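Local coordinates for protein adenylyltransferase (Bartonella henselae str. Houston-1, PDB 5NH2), which transfers AMP from ATP onto tyrosine or threonine hydroxyls of host target proteins, the virulence activity carried by the Fic (fido) domain present in this chain, at residues Lys41-Leu46 / Gln65-Asn70; Glu184-Ala189 / Glu200-Leu205. All coordinates share one frame; numbering follows the deposited sequence.

Contact 1 (Lys41-Leu46 / Gln65-Asn70)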
loop_
_atom_site.group_PDB
_atom_site.type_symbol
_atom_site.label_atom_id
_atom_site.label_comp_id
_atom_site.label_asym_id
_atom_site.label_seq_id
_atom_site.Cartn_x
_atom_site.Cartn_y
_atom_site.Cartn_z
ATOM N N LYS A 41 10.356 -0.589 11.401
ATOM C CA LYS A 41 10.386 -1.408 12.609
ATOM C C LYS A 41 8.971 -1.644 13.130
ATOM O O LYS A 41 8.603 -2.795 13.425
ATOM C CB LYS A 41 11.272 -0.758 13.687
ATOM C CG LYS A 41 11.325 -1.596 14.979
ATOM C CD LYS A 41 11.771 -0.781 16.188
ATOM C CE LYS A 41 11.666 -1.570 17.491
ATOM N NZ LYS A 41 12.043 -0.776 18.680
ATOM N N ALA A 42 8.145 -0.569 13.185
ATOM C CA ALA A 42 6.778 -0.675 13.708
ATOM C C ALA A 42 5.909 -1.595 12.856
ATOM O O ALA A 42 5.109 -2.352 13.396
ATOM C CB ALA A 42 6.100 0.710 13.849
ATOM N N MET A 43 6.010 -1.542 11.525
ATOM C CA MET A 43 5.181 -2.483 10.756
ATOM C C MET A 43 5.561 -3.936 11.041
ATOM O O MET A 43 4.688 -4.814 11.162
ATOM C CB MET A 43 5.291 -2.206 9.262
ATOM C CG MET A 43 4.853 -0.848 8.937
ATOM S SD MET A 43 5.094 -0.532 7.208
ATOM C CE MET A 43 3.953 -1.743 6.499
ATOM N N ILE A 44 6.860 -4.226 11.138
ATOM C CA ILE A 44 7.182 -5.626 11.393
ATOM C C ILE A 44 6.578 -6.064 12.718
ATOM O O ILE A 44 5.960 -7.130 12.804
ATOM C CB ILE A 44 8.691 -5.891 11.317
ATOM C CG1 ILE A 44 9.045 -6.305 9.897
ATOM C CG2 ILE A 44 9.043 -7.132 12.140
ATOM C CD1 ILE A 44 9.282 -5.227 8.984
ATOM N N ASN A 45 6.637 -5.198 13.740
ATOM C CA ASN A 45 6.114 -5.624 15.032
ATOM C C ASN A 45 4.580 -5.667 15.023
ATOM O O ASN A 45 3.977 -6.598 15.550
ATOM C CB ASN A 45 6.682 -4.707 16.119
ATOM C CG ASN A 45 8.106 -5.107 16.532
ATOM O OD1 ASN A 45 8.326 -5.986 17.415
ATOM N ND2 ASN A 45 9.082 -4.475 15.893
ATOM N N LEU A 46 3.942 -4.686 14.394
ATOM C CA LEU A 46 2.495 -4.667 14.212
ATOM C C LEU A 46 1.987 -5.963 13.621
ATOM O O LEU A 46 0.883 -6.409 13.945
ATOM C CB LEU A 46 2.113 -3.511 13.291
ATOM C CG LEU A 46 0.678 -3.004 13.317
ATOM C CD1 LEU A 46 0.010 -2.989 14.741
ATOM C CD2 LEU A 46 0.731 -1.597 12.720
ATOM N N GLN A 65 -1.104 5.145 15.203
ATOM C CA GLN A 65 -0.367 5.359 16.433
ATOM C C GLN A 65 0.805 4.388 16.557
ATOM O O GLN A 65 1.872 4.763 17.051
ATOM C CB GLN A 65 -1.290 5.214 17.622
ATOM C CG GLN A 65 -0.662 5.725 18.918
ATOM C CD GLN A 65 -0.961 4.826 20.097
ATOM O OE1 GLN A 65 -0.581 3.646 20.110
ATOM N NE2 GLN A 65 -1.644 5.368 21.098
ATOM N N GLN A 66 0.638 3.139 16.128
ATOM C CA GLN A 66 1.764 2.219 16.270
ATOM C C GLN A 66 2.828 2.537 15.222
ATOM O O GLN A 66 4.027 2.494 15.523
ATOM C CB GLN A 66 1.303 0.751 16.199
ATOM C CG GLN A 66 0.427 0.363 17.427
ATOM C CD GLN A 66 1.183 0.408 18.748
ATOM O OE1 GLN A 66 0.853 1.183 19.643
ATOM N NE2 GLN A 66 2.206 -0.423 18.868
ATOM N N LEU A 67 2.412 2.947 14.018
ATOM C CA LEU A 67 3.415 3.206 12.974
ATOM C C LEU A 67 4.303 4.391 13.339
ATOM O O LEU A 67 5.510 4.363 13.082
ATOM C CB LEU A 67 2.770 3.428 11.578
ATOM C CG LEU A 67 1.943 2.279 10.959
ATOM C CD1 LEU A 67 1.346 2.631 9.595
ATOM C CD2 LEU A 67 2.696 0.926 10.905
ATOM N N PHE A 68 3.705 5.473 13.845
ATOM C CA PHE A 68 4.389 6.757 13.962
ATOM C C PHE A 68 4.690 7.228 15.389
ATOM O O PHE A 68 5.172 8.359 15.551
ATOM C CB PHE A 68 3.589 7.807 13.184
ATOM C CG PHE A 68 3.476 7.470 11.727
ATOM C CD1 PHE A 68 4.586 7.585 10.891
ATOM C CD2 PHE A 68 2.272 6.988 11.194
ATOM C CE1 PHE A 68 4.504 7.221 9.529
ATOM C CE2 PHE A 68 2.154 6.628 9.831
ATOM C CZ PHE A 68 3.282 6.743 8.989
ATOM N N LYS A 69 4.372 6.432 16.417
ATOM C CA LYS A 69 4.583 6.842 17.804
ATOM C C LYS A 69 6.024 7.266 18.106
ATOM O O LYS A 69 6.251 8.068 19.010
ATOM C CB LYS A 69 4.187 5.691 18.743
ATOM C CG LYS A 69 5.012 4.425 18.526
ATOM C CD LYS A 69 4.402 3.176 19.208
ATOM C CE LYS A 69 4.139 3.412 20.661
ATOM N NZ LYS A 69 5.383 3.856 21.381
ATOM N N ASN A 70 7.015 6.694 17.441
ATOM C CA ASN A 70 8.373 7.114 17.741
ATOM C C ASN A 70 8.786 8.356 16.959
ATOM O O ASN A 70 9.875 8.903 17.198
ATOM C CB ASN A 70 9.327 5.960 17.467
ATOM C CG ASN A 70 9.124 4.815 18.442
ATOM O OD1 ASN A 70 9.050 5.036 19.640
ATOM N ND2 ASN A 70 9.005 3.605 17.936
#
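L67 pushes one methyl, CD2, between M43 and L46 of the preceding helix, lying 3.4 Å from M43 CG and 3.7 Å from L46 CD2. Its CG stands anti to the carbonyl carbon (chi1 -61°), which brings the branch round to helix 28-46 although the CB itself leaves the backbone to one side. L46 meets it nearly at a right angle with CD2 alone; its other methyl, CD1, reaches the root of the Q66 side chain, 4.2 Å from CB. The backbones come closest at A42, whose CA is 5.2 Å from that of L67. A42 CB fills the approach, 3.2 Å from the carbonyl O of Q66 and 3.8 Å from L67 CA. On another flank of helix 28-46, K41 O takes two N-H groups of N45, from its backbone and from ND2, the latter bond nearly straight at 164°. The same ND2 also bonds N61 of the partner protein, and K41 NZ forms a salt bridge to D65 of that chain. L67 and L46 both continue onto L163 of helix 157-171, and the L67 side chain is about 4 Å from that of R159, an ATP-binding residue. An apolar junction of three helices, with the antitoxin homologue against its outer face, thus borders the nucleotide site of the Fic domain.

Contact 2 (Glu184-Ala189 / Glu200-Leu205)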
loop_
_atom_site.group_PDB
_atom_site.type_symbol
_atom_site.label_atom_id
_atom_site.label_comp_id
_atom_site.label_asym_id
_atom_site.label_seq_id
_atom_site.Cartn_x
_atom_site.Cartn_y
_atom_site.Cartn_z
ATOM N N GLU A 184 2.313 3.937 -10.138
ATOM C CA GLU A 184 1.555 4.342 -11.315
ATOM C C GLU A 184 0.124 3.791 -11.306
ATOM O O GLU A 184 -0.844 4.543 -11.520
ATOM C CB GLU A 184 2.303 3.875 -12.565
ATOM C CG GLU A 184 1.566 4.150 -13.878
ATOM C CD GLU A 184 1.482 5.649 -14.205
ATOM O OE1 GLU A 184 2.160 6.481 -13.543
ATOM O OE2 GLU A 184 0.729 5.990 -15.144
ATOM N N ARG A 185 -0.026 2.469 -11.121
ATOM C CA ARG A 185 -1.356 1.854 -11.215
ATOM C C ARG A 185 -2.271 2.366 -10.101
ATOM O O ARG A 185 -3.433 2.707 -10.362
ATOM C CB ARG A 185 -1.255 0.321 -11.181
ATOM C CG ARG A 185 -2.640 -0.396 -11.193
ATOM C CD ARG A 185 -2.555 -1.931 -11.052
ATOM N NE ARG A 185 -3.788 -2.569 -11.525
ATOM C CZ ARG A 185 -4.028 -3.889 -11.572
ATOM N NH1 ARG A 185 -3.130 -4.787 -11.148
ATOM N NH2 ARG A 185 -5.200 -4.321 -12.035
ATOM N N MET A 186 -1.725 2.514 -8.872
ATOM C CA MET A 186 -2.479 3.080 -7.748
ATOM C C MET A 186 -3.054 4.448 -8.109
ATOM O O MET A 186 -4.240 4.724 -7.851
ATOM C CB MET A 186 -1.581 3.187 -6.490
ATOM C CG MET A 186 -2.356 3.505 -5.162
ATOM S SD MET A 186 -3.563 2.160 -4.734
ATOM C CE MET A 186 -5.115 2.942 -5.132
ATOM N N MET A 187 -2.229 5.310 -8.732
ATOM C CA MET A 187 -2.711 6.648 -9.044
ATOM C C MET A 187 -3.754 6.620 -10.177
ATOM O O MET A 187 -4.773 7.331 -10.109
ATOM C CB MET A 187 -1.537 7.579 -9.388
ATOM C CG MET A 187 -1.992 8.782 -10.311
ATOM S SD MET A 187 -0.688 9.542 -11.282
ATOM C CE MET A 187 -0.293 8.442 -12.637
ATOM N N VAL A 188 -3.536 5.792 -11.214
ATOM C CA VAL A 188 -4.542 5.655 -12.276
ATOM C C VAL A 188 -5.902 5.248 -11.678
ATOM O O VAL A 188 -6.947 5.832 -12.009
ATOM C CB VAL A 188 -4.069 4.626 -13.339
ATOM C CG1 VAL A 188 -5.188 4.278 -14.295
ATOM C CG2 VAL A 188 -2.842 5.095 -14.159
ATOM N N ALA A 189 -5.908 4.220 -10.811
ATOM C CA ALA A 189 -7.160 3.714 -10.218
ATOM C C ALA A 189 -7.853 4.796 -9.390
ATOM O O ALA A 189 -9.054 5.048 -9.561
ATOM C CB ALA A 189 -6.901 2.447 -9.356
ATOM N N GLU A 200 -14.109 0.769 -12.594
ATOM C CA GLU A 200 -13.455 -0.410 -13.178
ATOM C C GLU A 200 -11.989 -0.520 -12.828
ATOM O O GLU A 200 -11.602 -1.560 -12.249
ATOM C CB GLU A 200 -13.642 -0.432 -14.699
ATOM C CG GLU A 200 -14.725 -1.368 -15.098
ATOM C CD GLU A 200 -15.048 -1.252 -16.553
ATOM O OE1 GLU A 200 -16.235 -1.416 -16.922
ATOM O OE2 GLU A 200 -14.101 -0.972 -17.317
ATOM N N PRO A 201 -11.119 0.474 -13.077
ATOM C CA PRO A 201 -9.694 0.291 -12.738
ATOM C C PRO A 201 -9.486 -0.164 -11.303
ATOM O O PRO A 201 -8.689 -1.074 -11.079
ATOM C CB PRO A 201 -9.084 1.674 -13.022
ATOM C CG PRO A 201 -9.989 2.282 -14.040
ATOM C CD PRO A 201 -11.369 1.814 -13.666
ATOM N N MET A 202 -10.220 0.408 -10.338
ATOM C CA MET A 202 -10.102 -0.012 -8.941
ATOM C C MET A 202 -10.604 -1.443 -8.708
ATOM O O MET A 202 -9.947 -2.235 -8.008
ATOM C CB MET A 202 -10.837 0.957 -8.021
ATOM C CG MET A 202 -10.458 0.698 -6.540
ATOM S SD MET A 202 -8.742 1.150 -6.030
ATOM C CE MET A 202 -8.917 2.957 -5.978
ATOM N N GLN A 203 -11.759 -1.797 -9.282
ATOM C CA GLN A 203 -12.220 -3.188 -9.219
ATOM C C GLN A 203 -11.181 -4.173 -9.802
ATOM O O GLN A 203 -10.972 -5.263 -9.252
ATOM C CB GLN A 203 -13.578 -3.320 -9.957
ATOM C CG GLN A 203 -14.785 -2.588 -9.312
ATOM C CD GLN A 203 -15.913 -2.252 -10.335
ATOM O OE1 GLN A 203 -15.729 -2.422 -11.537
ATOM N NE2 GLN A 203 -17.076 -1.782 -9.845
ATOM N N HIS A 204 -10.527 -3.811 -10.920
ATOM C CA HIS A 204 -9.506 -4.661 -11.544
ATOM C C HIS A 204 -8.258 -4.771 -10.655
ATOM O O HIS A 204 -7.716 -5.880 -10.446
ATOM C CB HIS A 204 -9.175 -4.096 -12.932
ATOM C CG HIS A 204 -8.145 -4.877 -13.695
ATOM N ND1 HIS A 204 -7.468 -4.352 -14.782
ATOM C CD2 HIS A 204 -7.680 -6.144 -13.543
ATOM C CE1 HIS A 204 -6.623 -5.255 -15.257
ATOM N NE2 HIS A 204 -6.728 -6.349 -14.519
ATOM N N LEU A 205 -7.851 -3.635 -10.061
ATOM C CA LEU A 205 -6.818 -3.625 -9.033
ATOM C C LEU A 205 -7.115 -4.639 -7.919
ATOM O O LEU A 205 -6.282 -5.518 -7.648
ATOM C CB LEU A 205 -6.670 -2.206 -8.461
ATOM C CG LEU A 205 -5.433 -1.914 -7.584
ATOM C CD1 LEU A 205 -5.075 -0.442 -7.645
ATOM C CD2 LEU A 205 -5.647 -2.280 -6.167
HETATM O O HOH W 1 -6.392 -1.597 -12.472
HETATM O O HOH W 2 -11.094 3.004 -10.467
#
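A helical hairpin of the Fic domain brings helix 183-196 against helix 200-208, with R185 and A189 facing the second helix. The short axes pass 9.1 Å apart at 139°, a strongly splayed antiparallel pair. R185 runs out straight, its CG anti to the backbone N (chi1 177°), and lays one guanidinium face over L205 CA, which sits toward the rim of the group. Its NH2 tip sits above the centre of the H204 imidazole, 3.4 Å from CG, while the ring lies at the edge of the guanidinium plane: the N-H end points at the ring face, as in a perpendicular cation-pi approach. Both groups are held from outside, NH1 by a salt bridge to D208 and H204 NE2 by the carbonyl of V239, so the position of the arginine over the ring is probably well fixed. At the guanidinium edge, water 1 accepts from R185 NE at 2.9 Å and donates to P201 O. Such water bridging is repeated nearer the start of helix 200-208, where water 2 gives a hydrogen bond to A189 O and accepts one from M202 N at 2.7 Å. Alongside the two waters the contact is apolar. A189 CB touches L205 CD1 at 3.8 Å and M202 CE at 4.0 Å, and P201 CB sits over A189 CA. M186, bent back at chi2 and chi3, brings CE to 3.9 Å from M202 CE; both methionines then pack on F144 of helix 133-150.

Overall arrangement
The two contacts follow one another along the chain; their centres are 27 Å apart and their nearest atoms about 14 Å, so they do not meet. Contact 1 joins helices 28-46 and 57-68; contact 2 joins helices 183-196 and 200-208. They share no helix, but both approach helix 157-171: L67 is near R159, and the side chain of M186 is about 5 Å from that of R162, assigned to ATP binding by similarity. Contact 1 also meets the partner protein, whereas contact 2 adjoins strand 237-239 of the C-terminal region. Both thus lie near helix 157-171, which carries ATP-binding residues, contact 1 the closer to the magnesium ion.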